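Side-chain contacts in cobalamin biosynthesis protein CobN (Mycobacterium tuberculosis, PDB 7C6O), which probably serves as the catalytic subunit of an ATP-dependent cobaltochelatase, inserting cobalt into the corrin ring on the way to cobalamin: residues T1116-R1120 and A1121-N1125; G384-V387 and G388-T391; Q712-D715 and L716-I720. All coordinates share one frame; numbering follows the deposited sequence. Where two conformers were deposited one is given.

Contact 1: T1116-R1120 and A1121-N1125; sequences TRVFR and ARVVN
The end of helix 1111-1123 widens from alpha-type to pi-type turns: A1121 N still bonds R1117 O four residues back (2.8 Å), whereas V1123 N and V1124 N reach five residues back, to V1118 O and F1119 O. V1118 O is gripped twice. Its bond from V1123 N is nearly straight (166° at the hydrogen) and lies in the carbonyl plane, while the one from R1122 N is bent to 136° and its donor is tilted out of that plane.

Two valines meet the F1119 ring from the same side of its plane, V1123 near CD1 and V1124 near CZ. V1123 CG1 lies 3.9 Å from F1119 CD1. V1124 CG1 makes an off-centre CH-pi contact, 4.2 Å from the F1119 ring centroid. The ring reaches these methyls because F1119 CG stands anti to the backbone N (chi1 -168°), and the F1119 side chain also touches M1164 and Q1167 of helix 1162-1174. On a neighbouring flank, V1118 CG1 touches V1123 CG2 at 3.9 Å. The latter methyl also lies over the centre of the R1122 guanidinium, 4.0 Å above its plane. R1122 folds over it through bends at chi2 and chi3, and its NH2 forms salt bridges with D1067 and D1070 while NH1 meets T1146.

V1124 has left helical angles, and N1125 closes the junction in two directions. Its ND2 donates to A1121 O at 2.8 Å from above the carbonyl plane, and its OD1, as N-cap of helix 1126-1132, accepts from R1127 N.

The chemistry thus divides: methyl and ring contacts fill the buried turn, the asparagine amide joins two helix ends, and R1122 lies against a methyl with its charge probably balanced by the two aspartates.

Contact 2: G384-V387 and G388-T391; sequences GNAV and GLDT
A386 faces L389 and T391 across a tight reversal of the chain. Its methyl CB lies 3.8 Å from L389 CB, with L389 CD2 only slightly farther off, so the A386 methyl faces the L389 side chain across the bend. The same A386 CB comes within 3.2 Å of T391 OG1, a hydroxyl that donates to G384 O at 2.7 Å. T391 chi1 is -25°, well off a staggered value, and this rotation carries OG1 to the G384 carbonyl, somewhat tilted from its plane.

V387 and G388 form the corner itself. G388 has phi +70°, as the third position of a type II turn requires, and V387 CG1, anti to its own N, lies beside the peptide that leads into G388. The turn is closed by L389 N, which bonds A386 O at 3.2 Å along a nearly straight N-H (164°), although the donor stands well above the carbonyl plane. A386 O has a second partner in K1138 NZ, which also donates to L389 O and so ties both sides of the bend to helix 1136-1157.

Past the corner, D390 OD1 caps A393 N and OD2 binds H1135. Altogether this is a type II beta turn from A386 to L389 running directly into the N-capped start of helix 391-405, in the loop that follows strand 369-373.

Contact 3: Q712-D715 and L716-I720; sequences QELD and LVLAI
From Q712 to I720 the chain is regular alpha-helix, and four successive bonds cross between 712-715 and 716-720: L716 N to Q712 O, V717 N to E713 O, L718 N to L714 O and A719 N to D715 O. They span 2.9 to 3.0 Å.

L714 and L718, one turn apart, lie side by side and point the same way, their CD1 methyls 4.1 Å from each other. L718 chi1, at -94°, is swung away from a staggered value, and L718 CG rests 3.6 Å from L714 O. The pair forms an i/i+4 ridge that makes one side of a helix-helix interface, both leucines touching R761 and V764 of helix 750-769. V717 and E713 make a second such pair, turned instead to helix 784-801, where both touch I798. V717 CG2 stands beside its own backbone N, which brings it to 3.2 Å from E713 O, and E713 CG follows at 4.3 Å from the same methyl.

The polar ends leave this helix altogether. E713, extended through chi1 and chi2, offers OE1 to Q768 NE2, while D715 OD1 forms a salt bridge with R761, the arginine whose side chain also lies against the leucine ridge. L716 heads elsewhere again, onto I614, P708 and L801.

The centres of contacts 1, 2 and 3 form a nearly equilateral triangle with sides of about 21 Å, and the nearest atoms of any two stay about 11 to 12 Å apart, so none touches another. Two common neighbours connect them. The chain just ahead of helix 710-722 passes all three: V695, I697 and R698 meet contact 1, L701 and H702 meet contact 2, and P708 packs on L716 of contact 3. Helix 1136-1157 joins contacts 1 and 2, through T1146 and K1138. The bound sodium ion, held by D125 and S127, involves residues of none of the three.

Contact 1: T1116-R1120 and A1121-N1125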
ATOM      1  N   THR A1116     -17.320  17.719  14.304  1.00 13.72           N
ATOM      2  CA  THR A1116     -18.504  18.523  14.012  1.00 11.24           C
ATOM      3  C   THR A1116     -18.504  19.018  12.572  1.00 12.07           C
ATOM      4  O   THR A1116     -19.573  19.141  11.967  1.00 13.21           O
ATOM      5  CB  THR A1116     -18.612  19.704  14.979  1.00 16.90           C
ATOM      6  OG1 THR A1116     -17.456  20.543  14.858  1.00 19.65           O
ATOM      7  CG2 THR A1116     -18.731  19.208  16.409  1.00 18.99           C
ATOM      8  N   ARG A1117     -17.327  19.314  12.011  1.00 13.93           N
ATOM      9  CA  ARG A1117     -17.252  19.685  10.600  0.52 14.89           C
ATOM     10  C   ARG A1117     -17.738  18.549   9.711  1.00 13.77           C
ATOM     11  O   ARG A1117     -18.558  18.756   8.811  1.00 14.16           O
ATOM     12  CB  ARG A1117     -15.820  20.075  10.232  0.52 17.27           C
ATOM     13  CG  ARG A1117     -15.440  21.500  10.585  0.52 21.05           C
ATOM     14  CD  ARG A1117     -13.939  21.691  10.475  0.52 24.16           C
ATOM     15  NE  ARG A1117     -13.542  23.084  10.655  0.52 27.88           N
ATOM     16  CZ  ARG A1117     -13.170  23.888   9.663  0.52 28.34           C
ATOM     17  NH1 ARG A1117     -13.136  23.435   8.417  0.52 26.41           N
ATOM     18  NH2 ARG A1117     -12.824  25.141   9.916  0.52 29.06           N
ATOM     19  N   VAL A1118     -17.234  17.336   9.951  1.00 12.52           N
ATOM     20  CA  VAL A1118     -17.677  16.175   9.181  1.00 11.60           C
ATOM     21  C   VAL A1118     -19.157  15.915   9.421  1.00 12.69           C
ATOM     22  O   VAL A1118     -19.901  15.564   8.495  1.00 11.23           O
ATOM     23  CB  VAL A1118     -16.812  14.949   9.535  1.00 14.59           C
ATOM     24  CG1 VAL A1118     -17.429  13.672   8.991  1.00 16.61           C
ATOM     25  CG2 VAL A1118     -15.400  15.130   8.996  1.00 16.44           C
ATOM     26  N   PHE A1119     -19.613  16.107  10.664  1.00 12.57           N
ATOM     27  CA  PHE A1119     -21.013  15.857  10.996  1.00  9.82           C
ATOM     28  C   PHE A1119     -21.939  16.754  10.182  1.00 12.88           C
ATOM     29  O   PHE A1119     -22.908  16.281   9.578  1.00 13.51           O
ATOM     30  CB  PHE A1119     -21.237  16.066  12.496  1.00 13.22           C
ATOM     31  CG  PHE A1119     -22.572  15.571  12.991  1.00 12.88           C
ATOM     32  CD1 PHE A1119     -22.761  14.233  13.299  1.00 13.52           C
ATOM     33  CD2 PHE A1119     -23.635  16.445  13.154  1.00 12.56           C
ATOM     34  CE1 PHE A1119     -23.983  13.776  13.757  1.00 15.64           C
ATOM     35  CE2 PHE A1119     -24.859  15.995  13.615  1.00 12.81           C
ATOM     36  CZ  PHE A1119     -25.033  14.660  13.916  1.00 13.48           C
ATOM     37  N   ARG A1120     -21.645  18.054  10.138  1.00 12.73           N
ATOM     38  CA  ARG A1120     -22.538  18.973   9.440  1.00 13.54           C
ATOM     39  C   ARG A1120     -22.318  18.954   7.931  1.00 11.61           C
ATOM     40  O   ARG A1120     -23.285  19.015   7.167  1.00 12.77           O
ATOM     41  CB  ARG A1120     -22.364  20.390   9.982  1.00 14.94           C
ATOM     42  CG  ARG A1120     -22.808  20.563  11.422  1.00 17.57           C
ATOM     43  CD  ARG A1120     -23.080  22.023  11.691  1.00 19.35           C
ATOM     44  NE  ARG A1120     -23.249  22.331  13.107  1.00 16.72           N
ATOM     45  CZ  ARG A1120     -24.423  22.428  13.719  1.00 16.76           C
ATOM     46  NH1 ARG A1120     -25.548  22.226  13.045  1.00 14.24           N
ATOM     47  NH2 ARG A1120     -24.468  22.729  15.010  1.00 13.77           N
ATOM     48  N   ALA A1121     -21.062  18.877   7.476  1.00  9.83           N
ATOM     49  CA  ALA A1121     -20.804  18.938   6.043  1.00 11.09           C
ATOM     50  C   ALA A1121     -21.154  17.645   5.318  1.00 11.13           C
ATOM     51  O   ALA A1121     -21.379  17.677   4.102  1.00 12.80           O
ATOM     52  CB  ALA A1121     -19.338  19.294   5.773  1.00 11.76           C
ATOM     53  N   ARG A1122     -21.215  16.515   6.022  1.00 12.17           N
ATOM     54  CA  ARG A1122     -21.417  15.244   5.339  1.00 14.95           C
ATOM     55  C   ARG A1122     -22.458  14.370   6.032  1.00 13.84           C
ATOM     56  O   ARG A1122     -23.434  13.956   5.400  1.00 13.63           O
ATOM     57  CB  ARG A1122     -20.084  14.495   5.223  1.00 13.46           C
ATOM     58  CG  ARG A1122     -20.040  13.442   4.118  1.00 15.40           C
ATOM     59  CD  ARG A1122     -20.426  12.067   4.632  1.00 17.64           C
ATOM     60  NE  ARG A1122     -19.470  11.560   5.613  1.00 16.96           N
ATOM     61  CZ  ARG A1122     -19.677  10.489   6.372  1.00 17.65           C
ATOM     62  NH1 ARG A1122     -20.816   9.812   6.269  1.00 14.94           N
ATOM     63  NH2 ARG A1122     -18.750  10.098   7.240  1.00 15.54           N
ATOM     64  N   VAL A1123     -22.263  14.101   7.328  1.00 12.07           N
ATOM     65  CA  VAL A1123     -23.023  13.053   8.012  1.00 11.09           C
ATOM     66  C   VAL A1123     -24.524  13.314   7.922  1.00 11.19           C
ATOM     67  O   VAL A1123     -25.301  12.429   7.543  1.00 14.03           O
ATOM     68  CB  VAL A1123     -22.562  12.919   9.474  1.00 12.98           C
ATOM     69  CG1 VAL A1123     -23.451  11.941  10.225  1.00 14.45           C
ATOM     70  CG2 VAL A1123     -21.107  12.466   9.532  1.00  9.79           C
ATOM     71  N   VAL A1124     -24.956  14.523   8.268  1.00 12.76           N
ATOM     72  CA  VAL A1124     -26.370  14.878   8.210  1.00 15.12           C
ATOM     73  C   VAL A1124     -26.645  15.906   7.113  1.00 16.11           C
ATOM     74  O   VAL A1124     -27.673  16.585   7.138  1.00 15.53           O
ATOM     75  CB  VAL A1124     -26.888  15.365   9.575  1.00 17.00           C
ATOM     76  CG1 VAL A1124     -26.829  14.239  10.595  1.00 17.34           C
ATOM     77  CG2 VAL A1124     -26.094  16.568  10.053  1.00 19.41           C
ATOM     78  N   ASN A1125     -25.738  16.031   6.155  1.00 13.76           N
ATOM     79  CA  ASN A1125     -25.963  16.887   5.000  1.00 13.64           C
ATOM     80  C   ASN A1125     -27.021  16.250   4.110  1.00 13.55           C
ATOM     81  O   ASN A1125     -26.808  15.135   3.615  1.00 12.63           O
ATOM     82  CB  ASN A1125     -24.653  17.082   4.234  1.00 16.21           C
ATOM     83  CG  ASN A1125     -24.754  18.134   3.149  1.00 16.32           C
ATOM     84  OD1 ASN A1125     -25.814  18.347   2.563  1.00 18.84           O
ATOM     85  ND2 ASN A1125     -23.639  18.801   2.873  1.00 13.38           N
TER

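Contact 2: G384-V387 and G388-T391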
ATOM      1  N   GLY A 384     -20.200  -6.775   1.597  1.00 36.78           N
ATOM      2  CA  GLY A 384     -19.900  -5.910   0.483  1.00 35.48           C
ATOM      3  C   GLY A 384     -19.119  -4.658   0.808  1.00 34.63           C
ATOM      4  O   GLY A 384     -19.249  -3.669   0.078  1.00 33.72           O
ATOM      5  N   ASN A 385     -18.323  -4.665   1.875  1.00 34.80           N
ATOM      6  CA  ASN A 385     -17.515  -3.501   2.218  0.59 35.76           C
ATOM      7  C   ASN A 385     -16.588  -3.155   1.060  1.00 35.95           C
ATOM      8  O   ASN A 385     -15.773  -3.980   0.633  1.00 37.78           O
ATOM      9  CB  ASN A 385     -16.712  -3.777   3.491  0.59 35.82           C
ATOM     10  CG  ASN A 385     -16.296  -2.506   4.209  0.59 37.26           C
ATOM     11  OD1 ASN A 385     -16.157  -1.448   3.595  0.59 39.72           O
ATOM     12  ND2 ASN A 385     -16.096  -2.604   5.519  0.59 36.20           N
ATOM     13  N   ALA A 386     -16.721  -1.935   0.547  1.00 32.59           N
ATOM     14  CA  ALA A 386     -15.876  -1.470  -0.551  1.00 29.98           C
ATOM     15  C   ALA A 386     -15.867   0.046  -0.518  1.00 30.75           C
ATOM     16  O   ALA A 386     -16.899   0.676  -0.769  1.00 28.38           O
ATOM     17  CB  ALA A 386     -16.378  -1.983  -1.898  1.00 27.83           C
ATOM     18  N   VAL A 387     -14.707   0.629  -0.221  1.00 27.21           N
ATOM     19  CA  VAL A 387     -14.626   2.063   0.017  1.00 25.26           C
ATOM     20  C   VAL A 387     -14.901   2.820  -1.275  1.00 27.07           C
ATOM     21  O   VAL A 387     -14.280   2.556  -2.314  1.00 24.98           O
ATOM     22  CB  VAL A 387     -13.257   2.426   0.607  1.00 25.75           C
ATOM     23  CG1 VAL A 387     -13.071   3.932   0.633  1.00 23.28           C
ATOM     24  CG2 VAL A 387     -13.144   1.851   2.012  1.00 29.32           C
ATOM     25  N   GLY A 388     -15.848   3.757  -1.214  1.00 27.07           N
ATOM     26  CA  GLY A 388     -16.226   4.577  -2.348  1.00 28.09           C
ATOM     27  C   GLY A 388     -16.954   3.866  -3.467  1.00 24.18           C
ATOM     28  O   GLY A 388     -17.288   4.509  -4.470  1.00 20.23           O
ATOM     29  N   LEU A 389     -17.230   2.572  -3.332  1.00 18.12           N
ATOM     30  CA  LEU A 389     -17.738   1.762  -4.428  1.00 16.11           C
ATOM     31  C   LEU A 389     -19.127   1.228  -4.108  1.00 15.85           C
ATOM     32  O   LEU A 389     -19.381   0.751  -2.997  1.00 14.82           O
ATOM     33  CB  LEU A 389     -16.783   0.594  -4.716  1.00 14.66           C
ATOM     34  CG  LEU A 389     -17.073  -0.286  -5.934  1.00 17.01           C
ATOM     35  CD1 LEU A 389     -16.808   0.481  -7.219  1.00 17.34           C
ATOM     36  CD2 LEU A 389     -16.236  -1.559  -5.884  1.00 20.09           C
ATOM     37  N   ASP A 390     -20.023   1.309  -5.091  1.00 14.81           N
ATOM     38  CA  ASP A 390     -21.316   0.626  -5.030  1.00 14.69           C
ATOM     39  C   ASP A 390     -21.063  -0.824  -5.428  1.00 15.15           C
ATOM     40  O   ASP A 390     -21.126  -1.194  -6.603  1.00 10.45           O
ATOM     41  CB  ASP A 390     -22.335   1.301  -5.944  1.00 15.26           C
ATOM     42  CG  ASP A 390     -23.749   0.748  -5.774  1.00 17.95           C
ATOM     43  OD1 ASP A 390     -23.912  -0.417  -5.352  1.00 16.93           O
ATOM     44  OD2 ASP A 390     -24.708   1.486  -6.083  1.00 16.30           O
ATOM     45  N   THR A 391     -20.765  -1.653  -4.428  1.00 14.46           N
ATOM     46  CA  THR A 391     -20.416  -3.050  -4.691  1.00 17.93           C
ATOM     47  C   THR A 391     -21.542  -3.831  -5.358  1.00 18.71           C
ATOM     48  O   THR A 391     -21.263  -4.558  -6.329  1.00 17.43           O
ATOM     49  CB  THR A 391     -19.974  -3.722  -3.386  1.00 21.14           C
ATOM     50  OG1 THR A 391     -19.474  -2.728  -2.485  1.00 27.29           O
ATOM     51  CG2 THR A 391     -18.879  -4.745  -3.657  1.00 21.75           C
TER

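Contact 3: Q712-D715 and L716-I720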
ATOM      1  N   GLN A 712     -22.589  15.422 -13.000  1.00 24.65           N
ATOM      2  CA  GLN A 712     -21.601  14.730 -12.178  1.00 26.58           C
ATOM      3  C   GLN A 712     -20.202  14.876 -12.763  1.00 24.73           C
ATOM      4  O   GLN A 712     -19.219  14.976 -12.020  1.00 24.49           O
ATOM      5  CB  GLN A 712     -21.969  13.253 -12.030  1.00 30.82           C
ATOM      6  CG  GLN A 712     -23.306  13.011 -11.340  1.00 38.59           C
ATOM      7  CD  GLN A 712     -24.493  13.186 -12.273  1.00 46.06           C
ATOM      8  OE1 GLN A 712     -24.412  12.880 -13.465  1.00 48.66           O
ATOM      9  NE2 GLN A 712     -25.601  13.687 -11.736  1.00 48.87           N
ATOM     10  N   GLU A 713     -20.094  14.889 -14.094  1.00 21.55           N
ATOM     11  CA  GLU A 713     -18.810  15.171 -14.728  1.00 20.51           C
ATOM     12  C   GLU A 713     -18.367  16.602 -14.454  1.00 19.35           C
ATOM     13  O   GLU A 713     -17.183  16.855 -14.204  1.00 16.99           O
ATOM     14  CB  GLU A 713     -18.898  14.918 -16.233  1.00 21.53           C
ATOM     15  CG  GLU A 713     -17.612  15.201 -16.991  1.00 21.23           C
ATOM     16  CD  GLU A 713     -17.766  15.009 -18.490  1.00 27.16           C
ATOM     17  OE1 GLU A 713     -18.694  15.606 -19.077  1.00 29.12           O
ATOM     18  OE2 GLU A 713     -16.965  14.253 -19.077  1.00 30.84           O
ATOM     19  N   LEU A 714     -19.305  17.553 -14.498  1.00 20.80           N
ATOM     20  CA  LEU A 714     -18.968  18.948 -14.232  1.00 20.90           C
ATOM     21  C   LEU A 714     -18.454  19.129 -12.807  1.00 18.91           C
ATOM     22  O   LEU A 714     -17.412  19.758 -12.587  1.00 18.88           O
ATOM     23  CB  LEU A 714     -20.188  19.833 -14.492  1.00 21.80           C
ATOM     24  CG  LEU A 714     -20.183  21.273 -13.972  1.00 23.60           C
ATOM     25  CD1 LEU A 714     -19.019  22.058 -14.535  1.00 26.03           C
ATOM     26  CD2 LEU A 714     -21.499  21.959 -14.311  1.00 20.44           C
ATOM     27  N   ASP A 715     -19.171  18.575 -11.826  1.00 17.76           N
ATOM     28  CA  ASP A 715     -18.754  18.710 -10.431  1.00 19.35           C
ATOM     29  C   ASP A 715     -17.407  18.043 -10.181  1.00 17.85           C
ATOM     30  O   ASP A 715     -16.559  18.590  -9.466  1.00 17.35           O
ATOM     31  CB  ASP A 715     -19.816  18.121  -9.504  1.00 24.50           C
ATOM     32  CG  ASP A 715     -20.982  19.065  -9.274  1.00 30.98           C
ATOM     33  OD1 ASP A 715     -20.740  20.256  -8.988  1.00 31.53           O
ATOM     34  OD2 ASP A 715     -22.141  18.612  -9.380  1.00 33.64           O
ATOM     35  N   LEU A 716     -17.193  16.857 -10.753  1.00 19.53           N
ATOM     36  CA  LEU A 716     -15.932  16.158 -10.531  1.00 18.62           C
ATOM     37  C   LEU A 716     -14.765  16.906 -11.164  1.00 19.39           C
ATOM     38  O   LEU A 716     -13.707  17.058 -10.541  1.00 18.69           O
ATOM     39  CB  LEU A 716     -16.024  14.732 -11.070  1.00 19.58           C
ATOM     40  CG  LEU A 716     -14.813  13.828 -10.837  1.00 21.74           C
ATOM     41  CD1 LEU A 716     -14.439  13.800  -9.365  1.00 19.25           C
ATOM     42  CD2 LEU A 716     -15.107  12.425 -11.340  1.00 23.92           C
ATOM     43  N   VAL A 717     -14.939  17.390 -12.398  1.00 18.90           N
ATOM     44  CA  VAL A 717     -13.881  18.165 -13.041  1.00 19.83           C
ATOM     45  C   VAL A 717     -13.584  19.427 -12.241  1.00 20.97           C
ATOM     46  O   VAL A 717     -12.417  19.785 -12.032  1.00 20.51           O
ATOM     47  CB  VAL A 717     -14.262  18.491 -14.497  1.00 21.18           C
ATOM     48  CG1 VAL A 717     -13.305  19.521 -15.075  1.00 20.65           C
ATOM     49  CG2 VAL A 717     -14.245  17.224 -15.341  1.00 20.65           C
ATOM     50  N   LEU A 718     -14.630  20.117 -11.775  1.00 21.87           N
ATOM     51  CA  LEU A 718     -14.433  21.294 -10.932  1.00 22.14           C
ATOM     52  C   LEU A 718     -13.599  20.964  -9.701  1.00 20.26           C
ATOM     53  O   LEU A 718     -12.693  21.722  -9.333  1.00 19.79           O
ATOM     54  CB  LEU A 718     -15.782  21.875 -10.509  1.00 21.57           C
ATOM     55  CG  LEU A 718     -16.400  22.991 -11.346  1.00 26.33           C
ATOM     56  CD1 LEU A 718     -17.781  23.330 -10.809  1.00 25.49           C
ATOM     57  CD2 LEU A 718     -15.501  24.217 -11.337  1.00 25.69           C
ATOM     58  N   ALA A 719     -13.891  19.836  -9.047  1.00 18.46           N
ATOM     59  CA  ALA A 719     -13.129  19.452  -7.863  1.00 18.52           C
ATOM     60  C   ALA A 719     -11.676  19.156  -8.213  1.00 19.39           C
ATOM     61  O   ALA A 719     -10.760  19.535  -7.472  1.00 17.71           O
ATOM     62  CB  ALA A 719     -13.775  18.242  -7.190  1.00 18.12           C
ATOM     63  N   ILE A 720     -11.446  18.483  -9.341  1.00 17.53           N
ATOM     64  CA  ILE A 720     -10.082  18.159  -9.751  1.00 18.60           C
ATOM     65  C   ILE A 720      -9.297  19.432 -10.048  1.00 18.38           C
ATOM     66  O   ILE A 720      -8.132  19.569  -9.653  1.00 18.68           O
ATOM     67  CB  ILE A 720     -10.105  17.206 -10.961  1.00 18.86           C
ATOM     68  CG1 ILE A 720     -10.620  15.826 -10.535  1.00 17.34           C
ATOM     69  CG2 ILE A 720      -8.725  17.104 -11.596  1.00 20.35           C
ATOM     70  CD1 ILE A 720     -10.930  14.901 -11.690  1.00 17.92           C
TER